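Oxaloacetate acetyl hydrolase (Cryphonectria parasitica, PDB 3LYE) is an enzyme of the phosphoenolpyruvate phosphomutase family with a TIM-barrel fold, four copies of which make up the assembly. Local coordinates at residues 49-54 with 76-81; 93-98 with 120-125; 148-153 with 188-193; 166-171 with 194-199; 217-222 with 243-248. All blocks are in the same frame, centred on the assembly; numbering follows the deposited sequence.

Contact 1 of 5, residues 49-54 with 76-81; sequences LYMTGA and DNADMI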
# COMPACT_ATOMS: atom_id res chain seq x y z
N LEU A 49 9.05 19.17 -11.74
CA LEU A 49 8.33 18.07 -12.37
C LEU A 49 6.86 18.18 -12.04
O LEU A 49 6.50 18.81 -11.04
CB LEU A 49 8.80 16.71 -11.82
CG LEU A 49 10.01 16.05 -12.48
CD1 LEU A 49 11.15 16.90 -12.91
CD2 LEU A 49 10.49 14.84 -11.68
N TYR A 50 6.01 17.57 -12.87
CA TYR A 50 4.58 17.57 -12.64
C TYR A 50 4.10 16.10 -12.65
O TYR A 50 4.34 15.35 -13.62
CB TYR A 50 3.82 18.33 -13.74
CG TYR A 50 2.32 18.14 -13.75
CD1 TYR A 50 1.66 17.77 -14.90
CD2 TYR A 50 1.57 18.37 -12.62
CE1 TYR A 50 0.32 17.60 -14.90
CE2 TYR A 50 0.24 18.17 -12.61
CZ TYR A 50 -0.39 17.83 -13.77
OH TYR A 50 -1.74 17.71 -13.77
N MET A 51 3.46 15.63 -11.59
CA MET A 51 2.93 14.29 -11.56
C MET A 51 1.48 14.33 -11.98
O MET A 51 0.61 14.90 -11.32
CB MET A 51 2.97 13.67 -10.18
CG MET A 51 2.53 12.20 -10.17
SD MET A 51 2.32 11.51 -8.53
CE MET A 51 0.61 11.96 -8.19
N THR A 52 1.20 13.65 -13.09
CA THR A 52 -0.13 13.62 -13.64
C THR A 52 -1.05 12.60 -13.00
O THR A 52 -0.64 11.53 -12.58
CB THR A 52 -0.08 13.35 -15.16
OG1 THR A 52 0.18 11.96 -15.35
CG2 THR A 52 0.96 14.16 -15.82
N GLY A 53 -2.33 12.93 -12.96
CA GLY A 53 -3.34 12.04 -12.43
C GLY A 53 -3.66 10.93 -13.43
O GLY A 53 -3.78 9.76 -13.07
N ALA A 54 -3.83 11.29 -14.70
CA ALA A 54 -4.14 10.29 -15.73
C ALA A 54 -3.00 9.31 -15.84
O ALA A 54 -3.22 8.13 -16.03
CB ALA A 54 -4.39 10.95 -17.08
N ASP A 76 0.96 7.89 -2.77
CA ASP A 76 2.07 6.96 -2.91
C ASP A 76 2.95 7.28 -4.09
O ASP A 76 4.17 7.21 -4.01
CB ASP A 76 1.57 5.52 -3.00
CG ASP A 76 1.21 4.96 -1.63
OD1 ASP A 76 0.82 3.78 -1.58
OD2 ASP A 76 1.31 5.70 -0.62
N ASN A 77 2.35 7.62 -5.23
CA ASN A 77 3.16 7.93 -6.40
C ASN A 77 3.92 9.23 -6.21
O ASN A 77 5.07 9.34 -6.60
CB ASN A 77 2.28 7.96 -7.65
CG ASN A 77 3.02 7.54 -8.91
OD1 ASN A 77 3.89 6.68 -8.88
ND2 ASN A 77 2.63 8.12 -10.02
N ALA A 78 3.29 10.22 -5.60
CA ALA A 78 3.94 11.50 -5.39
C ALA A 78 5.07 11.40 -4.38
O ALA A 78 6.09 12.02 -4.55
CB ALA A 78 2.92 12.57 -4.99
N ASP A 79 4.87 10.64 -3.33
CA ASP A 79 5.86 10.44 -2.28
C ASP A 79 7.10 9.78 -2.93
O ASP A 79 8.25 10.14 -2.70
CB ASP A 79 5.23 9.57 -1.21
CG ASP A 79 6.18 9.16 -0.17
OD1 ASP A 79 6.73 8.04 -0.24
OD2 ASP A 79 6.41 9.95 0.70
N MET A 80 6.84 8.80 -3.79
CA MET A 80 7.92 8.13 -4.47
C MET A 80 8.68 9.10 -5.38
O MET A 80 9.91 9.22 -5.31
CB MET A 80 7.39 6.93 -5.28
CG MET A 80 8.47 6.14 -6.01
SD MET A 80 8.86 6.77 -7.70
CE MET A 80 7.32 6.43 -8.57
N ILE A 81 7.96 9.82 -6.22
CA ILE A 81 8.62 10.70 -7.17
C ILE A 81 9.35 11.87 -6.56
O ILE A 81 10.49 12.15 -6.93
CB ILE A 81 7.59 11.21 -8.23
CG1 ILE A 81 7.11 10.06 -9.11
CG2 ILE A 81 8.19 12.34 -9.07
CD1 ILE A 81 5.86 10.36 -9.88

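Contact 2 of 5, residues 93-98 with 120-125; sequences ADMDTG and AHLEDQ. With CA (calcium ion), chain B.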
# COMPACT_ATOMS: atom_id res chain seq x y z
N ALA A 93 1.95 18.15 -7.98
CA ALA A 93 1.13 16.99 -8.23
C ALA A 93 -0.34 17.32 -8.33
O ALA A 93 -0.83 18.23 -7.67
CB ALA A 93 1.30 15.97 -7.11
N ASP A 94 -1.03 16.61 -9.21
CA ASP A 94 -2.46 16.74 -9.31
C ASP A 94 -3.06 16.27 -7.98
O ASP A 94 -2.56 15.28 -7.42
CB ASP A 94 -2.91 15.76 -10.41
CG ASP A 94 -4.38 15.84 -10.78
OD1 ASP A 94 -5.15 16.60 -10.16
OD2 ASP A 94 -4.75 15.11 -11.75
N MET A 95 -4.02 17.01 -7.43
CA MET A 95 -4.73 16.56 -6.24
C MET A 95 -6.24 16.47 -6.54
O MET A 95 -7.07 16.37 -5.64
CB MET A 95 -4.42 17.28 -4.93
CG MET A 95 -4.88 18.71 -4.87
SD MET A 95 -4.70 19.45 -3.22
CE MET A 95 -6.10 18.70 -2.40
N ASP A 96 -6.59 16.54 -7.83
CA ASP A 96 -7.96 16.40 -8.25
C ASP A 96 -8.90 17.30 -7.43
O ASP A 96 -8.68 18.51 -7.43
CB ASP A 96 -8.33 14.91 -8.22
CG ASP A 96 -7.52 14.11 -9.19
OD1 ASP A 96 -7.80 14.23 -10.38
OD2 ASP A 96 -6.57 13.42 -8.78
N THR A 97 -9.94 16.75 -6.82
CA THR A 97 -10.86 17.53 -6.03
C THR A 97 -10.60 17.33 -4.52
O THR A 97 -11.35 17.82 -3.67
CB THR A 97 -12.31 17.17 -6.29
OG1 THR A 97 -12.51 15.84 -5.85
CG2 THR A 97 -12.70 17.23 -7.77
N GLY A 98 -9.50 16.66 -4.16
CA GLY A 98 -9.22 16.43 -2.77
C GLY A 98 -9.73 15.11 -2.24
O GLY A 98 -9.61 14.84 -1.06
N ALA A 120 0.34 21.58 -5.53
CA ALA A 120 -0.69 20.78 -6.16
C ALA A 120 -1.84 21.61 -6.64
O ALA A 120 -2.07 22.70 -6.14
CB ALA A 120 -1.25 19.77 -5.13
N HIS A 121 -2.55 21.10 -7.65
CA HIS A 121 -3.74 21.76 -8.20
C HIS A 121 -5.00 21.05 -7.71
O HIS A 121 -5.11 19.82 -7.71
CB HIS A 121 -3.68 22.00 -9.70
CG HIS A 121 -3.57 20.79 -10.58
ND1 HIS A 121 -4.64 19.99 -10.91
CD2 HIS A 121 -2.53 20.34 -11.32
CE1 HIS A 121 -4.25 19.08 -11.79
NE2 HIS A 121 -2.96 19.26 -12.04
N LEU A 122 -5.96 21.89 -7.31
CA LEU A 122 -7.25 21.51 -6.72
C LEU A 122 -8.33 22.17 -7.54
O LEU A 122 -8.34 23.38 -7.67
CB LEU A 122 -7.22 22.00 -5.27
CG LEU A 122 -8.48 21.86 -4.43
CD1 LEU A 122 -8.98 20.44 -4.42
CD2 LEU A 122 -8.17 22.33 -3.00
N GLU A 123 -9.25 21.36 -8.05
CA GLU A 123 -10.29 21.80 -8.94
C GLU A 123 -11.69 21.85 -8.43
O GLU A 123 -11.98 21.45 -7.30
CB GLU A 123 -10.21 20.91 -10.20
CG GLU A 123 -10.74 19.50 -9.97
CD GLU A 123 -10.10 18.43 -10.86
OE1 GLU A 123 -10.77 17.41 -11.10
OE2 GLU A 123 -8.94 18.57 -11.25
N ASP A 124 -12.55 22.41 -9.28
CA ASP A 124 -13.96 22.58 -9.01
C ASP A 124 -14.87 21.54 -9.63
O ASP A 124 -16.07 21.72 -9.63
CB ASP A 124 -14.41 24.01 -9.34
CG ASP A 124 -14.18 24.40 -10.79
OD1 ASP A 124 -14.63 25.50 -11.14
OD2 ASP A 124 -13.49 23.65 -11.52
N GLN A 125 -14.33 20.44 -10.15
CA GLN A 125 -15.20 19.42 -10.74
C GLN A 125 -15.96 18.61 -9.71
O GLN A 125 -15.62 18.59 -8.53
CB GLN A 125 -14.37 18.39 -11.49
CG GLN A 125 -13.72 18.89 -12.67
CD GLN A 125 -13.25 17.75 -13.57
OE1 GLN A 125 -14.01 16.87 -13.95
NE2 GLN A 125 -12.01 17.78 -13.91
CA CA B . -7.09 14.82 -12.57
O HOH W 1 -6.94 17.13 -12.08
O HOH W 2 -7.07 19.66 -9.75
O HOH W 3 -9.44 15.56 -12.59
O HOH W 4 -6.57 12.56 -12.72
O HOH W 5 -8.42 14.10 -14.60
O HOH W 6 -5.84 15.48 -13.98

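Contact 3 of 5, residues 148-153 with 188-193; sequences RIRAAV and RDEGAD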
# COMPACT_ATOMS: atom_id res chain seq x y z
N ARG A 148 -13.44 23.76 -0.65
CA ARG A 148 -12.24 22.97 -0.93
C ARG A 148 -10.98 23.83 -0.81
O ARG A 148 -10.01 23.45 -0.13
CB ARG A 148 -12.34 22.28 -2.33
CG ARG A 148 -13.71 21.51 -2.43
CD ARG A 148 -14.00 20.19 -3.10
NE ARG A 148 -14.10 20.38 -4.48
CZ ARG A 148 -14.73 19.71 -5.47
NH1 ARG A 148 -15.75 18.81 -5.39
NH2 ARG A 148 -14.37 20.14 -6.65
N ILE A 149 -10.99 25.01 -1.41
CA ILE A 149 -9.83 25.86 -1.36
C ILE A 149 -9.51 26.25 0.10
O ILE A 149 -8.37 26.19 0.53
CB ILE A 149 -10.00 27.11 -2.23
CG1 ILE A 149 -10.21 26.74 -3.71
CG2 ILE A 149 -8.80 28.01 -2.09
CD1 ILE A 149 -9.06 26.02 -4.34
N ARG A 150 -10.54 26.63 0.84
CA ARG A 150 -10.38 27.03 2.23
C ARG A 150 -9.76 25.94 3.06
O ARG A 150 -8.88 26.20 3.88
CB ARG A 150 -11.79 27.37 2.79
CG ARG A 150 -11.91 28.22 3.98
CD ARG A 150 -13.37 28.69 4.19
NE ARG A 150 -13.83 29.60 3.15
CZ ARG A 150 -14.92 29.43 2.40
NH1 ARG A 150 -15.71 28.39 2.54
NH2 ARG A 150 -15.22 30.34 1.48
N ALA A 151 -10.24 24.72 2.89
CA ALA A 151 -9.70 23.60 3.64
C ALA A 151 -8.21 23.39 3.34
O ALA A 151 -7.40 23.15 4.23
CB ALA A 151 -10.50 22.33 3.38
N ALA A 152 -7.86 23.47 2.07
CA ALA A 152 -6.50 23.30 1.63
C ALA A 152 -5.57 24.38 2.17
O ALA A 152 -4.49 24.06 2.70
CB ALA A 152 -6.45 23.23 0.12
N VAL A 153 -5.96 25.64 2.06
CA VAL A 153 -5.16 26.75 2.53
C VAL A 153 -5.00 26.68 4.05
O VAL A 153 -3.90 26.88 4.57
CB VAL A 153 -5.78 28.08 2.10
CG1 VAL A 153 -5.10 29.26 2.79
CG2 VAL A 153 -5.67 28.24 0.62
N ARG A 188 -8.10 33.10 -5.06
CA ARG A 188 -6.96 33.90 -4.68
C ARG A 188 -7.26 34.55 -3.28
O ARG A 188 -6.42 34.53 -2.38
CB ARG A 188 -6.76 35.02 -5.71
CG ARG A 188 -5.66 36.05 -5.39
CD ARG A 188 -5.86 37.29 -6.27
NE ARG A 188 -7.14 37.88 -5.86
CZ ARG A 188 -7.94 38.67 -6.58
NH1 ARG A 188 -9.08 39.07 -6.02
NH2 ARG A 188 -7.65 39.05 -7.83
N ASP A 189 -8.47 35.10 -3.11
CA ASP A 189 -8.82 35.74 -1.85
C ASP A 189 -8.80 34.75 -0.70
O ASP A 189 -8.49 35.11 0.44
CB ASP A 189 -10.14 36.47 -1.94
CG ASP A 189 -10.03 37.74 -2.71
OD1 ASP A 189 -8.91 38.16 -3.16
OD2 ASP A 189 -11.11 38.33 -2.87
N GLU A 190 -9.14 33.50 -0.99
CA GLU A 190 -9.14 32.46 0.03
C GLU A 190 -7.73 31.95 0.36
O GLU A 190 -7.58 31.16 1.31
CB GLU A 190 -10.05 31.29 -0.32
CG GLU A 190 -11.50 31.62 -0.47
CD GLU A 190 -12.21 31.92 0.82
OE1 GLU A 190 -11.73 31.53 1.91
OE2 GLU A 190 -13.30 32.51 0.73
N GLY A 191 -6.73 32.34 -0.43
CA GLY A 191 -5.35 31.96 -0.18
C GLY A 191 -4.63 31.12 -1.21
O GLY A 191 -3.49 30.76 -0.98
N ALA A 192 -5.25 30.81 -2.33
CA ALA A 192 -4.56 30.05 -3.35
C ALA A 192 -3.39 30.91 -3.85
O ALA A 192 -3.48 32.14 -3.96
CB ALA A 192 -5.49 29.65 -4.45
N ASP A 193 -2.30 30.23 -4.20
CA ASP A 193 -1.10 30.87 -4.66
C ASP A 193 -0.95 31.11 -6.15
O ASP A 193 -0.24 32.02 -6.56
CB ASP A 193 0.10 30.01 -4.22
CG ASP A 193 0.16 29.82 -2.72
OD1 ASP A 193 -0.04 28.69 -2.22
OD2 ASP A 193 0.48 30.82 -2.03

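Contact 4 of 5, residues 166-171 with 194-199; sequences IARTDA and VGLLEG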
# COMPACT_ATOMS: atom_id res chain seq x y z
N ILE A 166 -2.42 25.54 -6.14
CA ILE A 166 -2.90 26.00 -7.42
C ILE A 166 -4.38 25.73 -7.49
O ILE A 166 -4.84 24.59 -7.35
CB ILE A 166 -2.19 25.26 -8.58
CG1 ILE A 166 -0.68 25.50 -8.54
CG2 ILE A 166 -2.81 25.64 -9.94
CD1 ILE A 166 0.14 24.22 -8.82
N ALA A 167 -5.14 26.81 -7.68
CA ALA A 167 -6.58 26.73 -7.80
C ALA A 167 -6.93 26.53 -9.25
O ALA A 167 -6.72 27.42 -10.07
CB ALA A 167 -7.25 28.01 -7.28
N ARG A 168 -7.49 25.37 -9.56
CA ARG A 168 -7.90 25.04 -10.92
C ARG A 168 -9.41 25.14 -11.09
O ARG A 168 -10.16 24.73 -10.20
CB ARG A 168 -7.50 23.59 -11.25
CG ARG A 168 -8.16 23.01 -12.50
CD ARG A 168 -7.56 21.68 -12.86
NE ARG A 168 -8.46 20.95 -13.73
CZ ARG A 168 -8.13 19.85 -14.38
NH1 ARG A 168 -6.89 19.38 -14.30
NH2 ARG A 168 -9.02 19.22 -15.13
N THR A 169 -9.83 25.71 -12.22
CA THR A 169 -11.24 25.81 -12.53
C THR A 169 -11.43 25.16 -13.89
O THR A 169 -10.73 25.45 -14.87
CB THR A 169 -11.87 27.22 -12.50
OG1 THR A 169 -13.26 27.11 -12.86
CG2 THR A 169 -11.22 28.17 -13.42
N ASP A 170 -12.43 24.30 -13.91
CA ASP A 170 -12.84 23.56 -15.09
C ASP A 170 -14.19 24.12 -15.57
O ASP A 170 -14.88 23.48 -16.35
CB ASP A 170 -13.05 22.11 -14.71
CG ASP A 170 -11.75 21.36 -14.61
OD1 ASP A 170 -11.16 21.10 -15.66
OD2 ASP A 170 -11.32 21.04 -13.48
N ALA A 171 -14.53 25.33 -15.14
CA ALA A 171 -15.81 25.95 -15.51
C ALA A 171 -15.94 26.58 -16.91
O ALA A 171 -17.04 26.96 -17.29
CB ALA A 171 -16.16 27.03 -14.48
N VAL A 194 -1.61 30.27 -6.94
CA VAL A 194 -1.56 30.32 -8.37
C VAL A 194 -2.90 29.88 -8.92
O VAL A 194 -3.58 29.07 -8.30
CB VAL A 194 -0.50 29.26 -8.87
CG1 VAL A 194 -0.39 29.21 -10.39
CG2 VAL A 194 0.87 29.49 -8.21
N GLY A 195 -3.27 30.39 -10.08
CA GLY A 195 -4.52 30.00 -10.69
C GLY A 195 -4.28 29.19 -11.96
O GLY A 195 -3.24 29.31 -12.62
N LEU A 196 -5.22 28.32 -12.27
CA LEU A 196 -5.17 27.47 -13.46
C LEU A 196 -6.56 27.44 -14.09
O LEU A 196 -7.51 26.91 -13.51
CB LEU A 196 -4.71 26.05 -13.10
CG LEU A 196 -4.97 24.91 -14.10
CD1 LEU A 196 -4.58 25.26 -15.50
CD2 LEU A 196 -4.24 23.65 -13.60
N LEU A 197 -6.69 28.08 -15.24
CA LEU A 197 -7.92 28.10 -16.01
C LEU A 197 -7.63 26.96 -17.01
O LEU A 197 -6.80 27.08 -17.90
CB LEU A 197 -8.14 29.46 -16.67
CG LEU A 197 -9.56 29.71 -17.18
CD1 LEU A 197 -9.79 31.18 -17.50
CD2 LEU A 197 -9.87 28.85 -18.40
N GLU A 198 -8.33 25.85 -16.82
CA GLU A 198 -8.15 24.64 -17.67
C GLU A 198 -8.88 24.67 -18.98
O GLU A 198 -10.01 25.11 -19.08
CB GLU A 198 -8.67 23.43 -16.90
CG GLU A 198 -8.58 22.05 -17.58
CD GLU A 198 -7.16 21.57 -17.78
OE1 GLU A 198 -6.27 22.00 -17.02
OE2 GLU A 198 -6.94 20.76 -18.71
N GLY A 199 -8.21 24.21 -20.01
CA GLY A 199 -8.84 24.14 -21.31
C GLY A 199 -9.12 25.36 -22.14
O GLY A 199 -10.22 25.48 -22.71
O HOH W 7 -4.49 20.62 -14.82
O HOH W 8 -11.99 25.76 -17.39

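Contact 5 of 5, residues 217-222 with 243-248; sequences PLLLNS and IMIFSF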
# COMPACT_ATOMS: atom_id res chain seq x y z
N PRO A 217 -0.09 35.00 -10.16
CA PRO A 217 0.38 34.07 -11.19
C PRO A 217 -0.54 32.97 -11.63
O PRO A 217 -1.32 32.44 -10.84
CB PRO A 217 1.61 33.44 -10.54
CG PRO A 217 1.47 33.61 -9.10
CD PRO A 217 0.52 34.75 -8.85
N LEU A 218 -0.46 32.68 -12.93
CA LEU A 218 -1.24 31.61 -13.54
C LEU A 218 -0.30 30.53 -14.05
O LEU A 218 0.87 30.76 -14.41
CB LEU A 218 -2.09 32.08 -14.72
CG LEU A 218 -3.16 33.13 -14.43
CD1 LEU A 218 -4.11 33.22 -15.62
CD2 LEU A 218 -3.88 32.80 -13.16
N LEU A 219 -0.88 29.35 -14.15
CA LEU A 219 -0.24 28.14 -14.62
C LEU A 219 -1.04 27.72 -15.87
O LEU A 219 -2.27 27.70 -15.88
CB LEU A 219 -0.30 27.09 -13.52
CG LEU A 219 0.25 25.70 -13.80
CD1 LEU A 219 0.54 24.95 -12.51
CD2 LEU A 219 -0.72 24.87 -14.66
N LEU A 220 -0.31 27.34 -16.91
CA LEU A 220 -0.85 26.88 -18.17
C LEU A 220 -0.67 25.36 -18.26
O LEU A 220 0.44 24.87 -18.14
CB LEU A 220 -0.10 27.52 -19.35
CG LEU A 220 -0.51 27.08 -20.74
CD1 LEU A 220 -1.97 27.39 -21.01
CD2 LEU A 220 0.36 27.72 -21.77
N ASN A 221 -1.75 24.63 -18.45
CA ASN A 221 -1.69 23.19 -18.60
C ASN A 221 -1.78 22.81 -20.07
O ASN A 221 -2.82 22.99 -20.70
CB ASN A 221 -2.82 22.52 -17.87
CG ASN A 221 -2.82 21.01 -18.04
OD1 ASN A 221 -1.79 20.38 -18.32
ND2 ASN A 221 -3.98 20.42 -17.91
N SER A 222 -0.66 22.35 -20.60
CA SER A 222 -0.55 21.90 -21.99
C SER A 222 -0.86 20.40 -22.05
O SER A 222 -0.16 19.61 -21.46
CB SER A 222 0.88 22.17 -22.46
OG SER A 222 1.02 21.86 -23.83
N ILE A 243 3.95 29.27 -14.64
CA ILE A 243 4.23 27.84 -14.61
C ILE A 243 3.54 27.22 -15.82
O ILE A 243 2.46 27.67 -16.20
CB ILE A 243 3.70 27.13 -13.34
CG1 ILE A 243 4.20 27.85 -12.08
CG2 ILE A 243 4.06 25.62 -13.33
CD1 ILE A 243 3.60 27.31 -10.77
N MET A 244 4.14 26.20 -16.43
CA MET A 244 3.54 25.52 -17.56
C MET A 244 3.81 24.03 -17.32
O MET A 244 4.96 23.62 -17.15
CB MET A 244 4.14 25.96 -18.89
CG MET A 244 3.47 25.37 -20.09
SD MET A 244 4.09 26.21 -21.56
CE MET A 244 3.17 25.42 -22.87
N ILE A 245 2.75 23.26 -17.26
CA ILE A 245 2.83 21.82 -17.02
C ILE A 245 2.47 21.12 -18.30
O ILE A 245 1.67 21.61 -19.09
CB ILE A 245 2.00 21.37 -15.81
CG1 ILE A 245 0.50 21.51 -16.06
CG2 ILE A 245 2.44 22.17 -14.57
CD1 ILE A 245 -0.32 21.13 -14.87
N PHE A 246 3.07 19.95 -18.51
CA PHE A 246 2.86 19.20 -19.72
C PHE A 246 2.24 17.82 -19.51
O PHE A 246 2.95 16.82 -19.35
CB PHE A 246 4.22 19.13 -20.43
CG PHE A 246 4.67 20.45 -20.97
CD1 PHE A 246 4.43 20.80 -22.28
CD2 PHE A 246 5.33 21.34 -20.16
CE1 PHE A 246 4.83 22.03 -22.76
CE2 PHE A 246 5.70 22.59 -20.64
CZ PHE A 246 5.47 22.93 -21.94
N SER A 247 0.91 17.81 -19.51
CA SER A 247 0.13 16.59 -19.35
C SER A 247 0.36 15.72 -20.59
O SER A 247 0.36 16.16 -21.72
CB SER A 247 -1.35 16.90 -19.18
OG SER A 247 -1.52 17.71 -18.05
N PHE A 248 0.55 14.44 -20.33
CA PHE A 248 0.80 13.41 -21.32
C PHE A 248 2.17 13.49 -22.03
O PHE A 248 2.42 12.71 -22.93
CB PHE A 248 -0.33 13.34 -22.35
CG PHE A 248 -1.65 13.02 -21.76
CD1 PHE A 248 -2.56 14.01 -21.44
CD2 PHE A 248 -1.99 11.72 -21.48
CE1 PHE A 248 -3.78 13.70 -20.87
CE2 PHE A 248 -3.22 11.42 -20.88
CZ PHE A 248 -4.11 12.41 -20.58
O HOH W 9 -4.20 17.21 -17.89
O HOH W 10 2.03 17.97 -22.73

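Contact 1 of 5, residues 49-54 with 76-81
Met51, on barrel strand 49-51, reaches outward to Asn77, Ala78 and Ile81 of helix 71-82, one of the helices wrapped around the barrel. The strand and helix axes run nearly antiparallel, at 159°, and come no closer than 9.9 Å, so side chains must span the gap. Met51 does most of this: CG stands anti to the backbone N (chi1 -175°), the chain runs straight out, and the bend at chi3 (87°) turns the methyl CE toward Ala78. Its sulphur SD sits at the backbone of the helix, 3.3 Å from Ala78 N and 3.7 Å from Ala78 CB. Farther back along the same chain, CG touches the Ile81 tip, CD1, at 3.8 Å. Leu49 adds a looser contact, CD2 to Ile81 CG2 at 4.3 Å. Asn77 crosses the methionine chain at a slant, its CB 3.7 Å from Met51 SD, while its amide ND2 is directed elsewhere, to Thr56 OG1 and the carbonyl of Tyr33. Just past the strand, Thr52 N-caps helix 53-61 through OG1 to Gly55 N. With no hydrogen bond crossing between the segments and all five touching residues buried, the contact probably rests on dispersion and shape fit, centred on the polarisable sulphur.

Contact 2 of 5, residues 93-98 with 120-125
Asp94, at the end of strand 91-94, and His121, on the neighbouring strand 119-122, meet beside a bound calcium ion. The CA of Asp94 lies over one face of the imidazole, 3.9 Å from the ring centroid, a CH-pi contact. Its CB comes near CE1 and NE2 of the ring, and CG, anti to the backbone N (chi1 -174°), carries the carboxylate past CE1. The carboxylate is turned 28° from the ring plane, and OD1 lies 3.1 Å from His121 CE1. OD1 also accepts from Asp96 N at 2.7 Å, met from above the carboxylate plane, which closes an Asx turn; a water bound to the metal bridges OD1 to Glu123 OE2. At the tip, OD2 binds the calcium at 2.5 Å. Asp96 OD1 is the second protein ligand, 2.4 Å from the calcium, its OD2 bonding to Tyr99 OH, and waters complete the shell.

Backbone pairing sets this register. Met95 N bonds to His121 O at 3.0 Å, and beyond the parallel strands Glu123 N donates to Asp96 O at 3.0 Å. On the outer side Met95 CG packs on Ala120 CB at 3.8 Å. His121 NE2 is held by Tyr50 OH. The strands belong to the beta-alpha-beta unit 91-94, 102-114, 119-122, and the metal lies at their C-terminal ends, where TIM barrels carry their active sites.

Contact 3 of 5, residues 148-153 with 188-193
Val153 of helix 142-158 faces the Schellman motif that ends helix 177-189, Val153 CA lying 5.9 Å from Gly191 CA, at the point where Gly191 leaves helical geometry with a phi of 118°. The branched end of Val153 fits against this turn: CG1 is 3.5 Å from Glu190 O and CG2 is 3.6 Å from Gly191 C, so the two methyls meet main chain instead of a side chain. One turn earlier, Ile149 CG2 touches Glu190 CB at 3.9 Å and more distantly Ala192 CB.

Toward the surface, Arg150 grips Glu190 side-on in a two-nitrogen salt bridge. NE donates to OE1 of Glu190 at 3.1 Å, and NH2 to OE2 of Glu190 at 3.0 Å, the latter close to the guanidinium plane. Bends at chi3 of Arg150 and chi2 of Glu190 fold the two chains toward each other. The planes stand 77° apart, so both oxygens are met from above the carboxylate rather than in its plane. NH1 of Arg150 goes instead to Ala298 O of the third subunit. A two-bond ion pair thus lies beside apolar contacts of Ile149 and Val153, and one guanidinium links the middle of helix 142-158 to the C-terminal end of helix 177-189 and to a neighbouring subunit.

Contact 4 of 5, residues 166-171 with 194-199
Glu198 lies over one face of the Arg168 guanidinium, and Asp170 takes its edge. The Glu198 carboxylate is stacked on the guanidinium with the planes 16° apart; OE1 is 3.8 Å from Arg168 NH1, a long salt bridge in which no N-H points at the oxygen. That oxygen has a better-directed partner in Asn221 ND2, and a water links it to Arg168 NH1, weakly at the arginine end. Glu198 CG covers the face, near NH2. At the edge the grip is side-on: Arg168 NE donates to Asp170 OD2 at 2.9 Å, and NH2 donates to Asp170 OD1, on its syn lone pair, also at 2.9 Å. Asp170 OD1 has a further charged partner in Lys137. With an edge and a face both engaged, the rotation of the guanidinium is probably well defined.

The extended Arg168 chain, with CG anti to the backbone N (chi1 166°), runs alongside Leu196, CD to CD2 at 3.9 Å. On the same face Ile166 CG2 meets Leu196 CB at 3.7 Å. Beneath lies parallel pairing: Ala167 N to Val194 O at 2.8 Å, Leu196 N to Ala167 O, Thr169 N to Leu196 O, and Glu198 N to Thr169 O at 3.1 Å. The reverse face carries Ala167 and Thr169, toward helix 177-189. Thr169 OG1 accepts Ala171 N in an ST turn and bonds to Asp124. Apolar side chains deeper in the barrel and a salt-bridge network at the strand ends, with the nearest Arg168 side-chain atom about 5 Å from the calcium, are consistent with the C-terminal mouth of a TIM barrel.

Contact 5 of 5, residues 217-222 with 243-248
Asn221 and Ser247 join at the ends of two parallel strands: Ser247 OG donates to Asn221 OD1 at 2.7 Å, in the amide plane and on a lone pair. A water closes the arrangement, giving a proton to Ser247 OG and accepting from Asn221 ND2 at 3.2 Å. Below the amide oxygen, Ile245 CG1 approaches Asn221 OD1 to 3.4 Å, brought there by its chi1 of 68°, which sets CG1 between the backbone N and the carbonyl carbon. Next on this face, Leu219 crosses Ile245 at about a right angle, CD2 to CD1 at 3.8 Å, and its CD1 rests on Ile243 CG2 at 3.7 Å.

On the other face Leu220 and Met244 lie side by side, CD2 to CE at 3.8 Å, and Ser222 CB is near CD1 of Phe246. Backbone bonds fix the pairing, Leu220 N to Ile243 O at 2.9 Å, Ile245 N to Leu220 O and Ser222 N to Ile245 O; the terminal bonds from Ile243 N and Ser247 N are weak. Strand 27-32 borders strand 243-247, and strand 194-197 meets strand 219-223. Helix 233-239, the crossover of this beta-alpha-beta unit, covers Leu220 and Met244, while Phe246 reaches Leu265 of the second subunit.

Contacts 2, 4 and 5 pair neighbouring strands of one parallel barrel, and contact 1 seats a helix on strand 49-51 of the same barrel. Backbone bonding from Gly195 to Leu219 joins contact 4 to contact 5, helping to close the ring. Contacts 2 and 4 are closest, with centres 9 Å apart; contacts 1 and 3 are farthest, at 22 Å. Contact 3 lies in the outer helical layer, its centre about 18 Å from the centre of the chain, and alternates with contact 4 along the sequence; the others follow in series. Strand-end residues of contacts 2, 4 and 5 gather around the calcium-bearing mouth, while contacts 1, 3 and 5 also touch other subunits.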